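Local coordinates for saframycin Mx1 synthetase B (PDB 3LNV), which belongs to the AMP-binding enzyme family of the ANL superfamily, at residues L71-L76 against L120-H125. Numbering follows the deposited sequence.
Sequences LFAPGL and LMIADH
L71 and M121, a selenomethionine, lie side by side where two parallel strands, 67-71 and 118-121, reach their ends. The last direct backbone bond between the two segments runs from L71 N to L120 O (3.1 Å, N-H...O angle 161°), with the donor nearly in line with the C=O. L71 CB starts the apolar contact, resting 3.8 Å from M121 CB; CG then faces both M121 CB and CE, and CD1 ends on M121 CE at 3.8 Å, with SE slightly farther off. The selenomethionine chain bends at its last torsion (chi3 67°), which brings its methyl back against the leucine tip. Beyond this pair the chains diverge, and a water bridges the gap. It donates to L71 O (3.0 Å), accepts from I122 N (2.8 Å) and hydrogen-bonds H125 ND1 at 2.7 Å. Helix 123-129 begins just after I122, its N-cap, and H125 in the first turn points its ND1 at the water. I122 CG1 packs on one face of that imidazole, while A73 CB meets H125 CE1 obliquely at 3.7 Å. F72 is the centre of an inverse gamma turn closed by A73 N on L71 O (2.7 Å), which gives that carbonyl a second donor beside the water; the F72 backbone bonds to I95 of the neighbouring edge strand. Chemically, the junction joins a leucine-selenomethionine apolar patch to one water bound by three protein atoms. That water takes over where direct strand pairing stops, linking the end of strand 67-71 to the start of helix 123-129, and would help to orient the H125 ring.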
loop_
_atom_site.group_PDB
_atom_site.type_symbol
_atom_site.label_atom_id
_atom_site.label_comp_id
_atom_site.label_asym_id
_atom_site.label_seq_id
_atom_site.Cartn_x
_atom_site.Cartn_y
_atom_site.Cartn_z
ATOM N N LEU A 71 7.262 -5.467 -14.293
ATOM C CA LEU A 71 7.545 -4.073 -13.942
ATOM C C LEU A 71 6.226 -3.293 -13.901
ATOM O O LEU A 71 5.726 -2.846 -14.944
ATOM C CB LEU A 71 8.488 -3.446 -14.969
ATOM C CG LEU A 71 9.970 -3.734 -14.815
ATOM C CD1 LEU A 71 10.740 -2.593 -15.404
ATOM C CD2 LEU A 71 10.322 -3.892 -13.354
ATOM N N PHE A 72 5.651 -3.127 -12.707
ATOM C CA PHE A 72 4.245 -2.710 -12.626
ATOM C C PHE A 72 3.976 -1.214 -12.841
ATOM O O PHE A 72 3.547 -0.504 -11.919
ATOM C CB PHE A 72 3.578 -3.202 -11.325
ATOM C CG PHE A 72 2.185 -3.739 -11.528
ATOM C CD1 PHE A 72 1.142 -2.889 -11.858
ATOM C CD2 PHE A 72 1.924 -5.092 -11.422
ATOM C CE1 PHE A 72 -0.114 -3.358 -12.031
ATOM C CE2 PHE A 72 0.638 -5.582 -11.617
ATOM C CZ PHE A 72 -0.382 -4.711 -11.920
ATOM N N ALA A 73 4.213 -0.746 -14.066
ATOM C CA ALA A 73 3.727 0.566 -14.497
ATOM C C ALA A 73 2.204 0.590 -14.345
ATOM O O ALA A 73 1.529 -0.280 -14.882
ATOM C CB ALA A 73 4.108 0.809 -15.940
ATOM N N PRO A 74 1.655 1.573 -13.602
ATOM C CA PRO A 74 0.197 1.537 -13.402
ATOM C C PRO A 74 -0.542 1.659 -14.717
ATOM O O PRO A 74 -0.225 2.503 -15.546
ATOM C CB PRO A 74 -0.074 2.756 -12.503
ATOM C CG PRO A 74 1.231 2.986 -11.783
ATOM C CD PRO A 74 2.299 2.639 -12.809
ATOM N N GLY A 75 -1.516 0.790 -14.925
ATOM C CA GLY A 75 -2.268 0.819 -16.161
ATOM C C GLY A 75 -2.931 -0.509 -16.430
ATOM O O GLY A 75 -2.788 -1.445 -15.662
ATOM N N LEU A 76 -3.673 -0.581 -17.529
ATOM C CA LEU A 76 -4.368 -1.793 -17.898
ATOM C C LEU A 76 -3.420 -2.888 -18.390
ATOM O O LEU A 76 -3.666 -4.072 -18.159
ATOM C CB LEU A 76 -5.429 -1.485 -18.955
ATOM C CG LEU A 76 -6.478 -0.431 -18.578
ATOM C CD1 LEU A 76 -7.418 -0.186 -19.754
ATOM C CD2 LEU A 76 -7.234 -0.850 -17.317
ATOM N N LEU A 120 8.168 -9.105 -17.774
ATOM C CA LEU A 120 7.286 -8.378 -18.698
ATOM C C LEU A 120 7.261 -6.908 -18.346
ATOM O O LEU A 120 7.246 -6.561 -17.171
ATOM C CB LEU A 120 5.862 -8.925 -18.635
ATOM C CG LEU A 120 5.533 -10.218 -19.357
ATOM C CD1 LEU A 120 6.585 -11.209 -19.058
ATOM C CD2 LEU A 120 4.167 -10.747 -18.881
HETATM N N MSE A 121 7.197 -6.045 -19.359
HETATM C CA MSE A 121 7.172 -4.598 -19.123
HETATM C C MSE A 121 6.681 -3.839 -20.365
HETATM O O MSE A 121 6.666 -4.397 -21.455
HETATM C CB MSE A 121 8.582 -4.102 -18.744
HETATM C CG MSE A 121 9.611 -4.245 -19.861
HETATM SE SE MSE A 121 11.452 -3.664 -19.360
HETATM C CE MSE A 121 11.910 -5.043 -18.023
ATOM N N ILE A 122 6.282 -2.572 -20.208
ATOM C CA ILE A 122 5.792 -1.808 -21.374
ATOM C C ILE A 122 6.949 -1.341 -22.253
ATOM O O ILE A 122 8.078 -1.188 -21.776
ATOM C CB ILE A 122 4.974 -0.572 -20.986
ATOM C CG1 ILE A 122 5.866 0.427 -20.225
ATOM C CG2 ILE A 122 3.728 -0.977 -20.196
ATOM C CD1 ILE A 122 5.213 1.774 -19.940
ATOM N N ALA A 123 6.658 -1.098 -23.528
ATOM C CA ALA A 123 7.676 -0.745 -24.514
ATOM C C ALA A 123 8.555 0.403 -24.025
ATOM O O ALA A 123 9.774 0.387 -24.203
ATOM C CB ALA A 123 7.021 -0.386 -25.843
ATOM N N ASP A 124 7.929 1.388 -23.390
ATOM C CA ASP A 124 8.642 2.548 -22.864
ATOM C C ASP A 124 9.678 2.167 -21.823
ATOM O O ASP A 124 10.636 2.904 -21.595
ATOM C CB ASP A 124 7.659 3.540 -22.242
ATOM C CG ASP A 124 6.956 4.403 -23.279
ATOM O OD1 ASP A 124 7.245 4.265 -24.497
ATOM O OD2 ASP A 124 6.104 5.218 -22.860
ATOM N N HIS A 125 9.478 1.024 -21.174
ATOM C CA HIS A 125 10.418 0.582 -20.147
ATOM C C HIS A 125 11.549 -0.288 -20.686
ATOM O O HIS A 125 12.647 -0.319 -20.127
ATOM C CB HIS A 125 9.682 -0.079 -18.985
ATOM C CG HIS A 125 9.036 0.909 -18.069
ATOM N ND1 HIS A 125 8.116 0.555 -17.110
ATOM C CD2 HIS A 125 9.175 2.254 -17.979
ATOM C CE1 HIS A 125 7.724 1.635 -16.458
ATOM N NE2 HIS A 125 8.351 2.680 -16.966
HETATM O O HOH W 1 6.626 -1.667 -17.597
#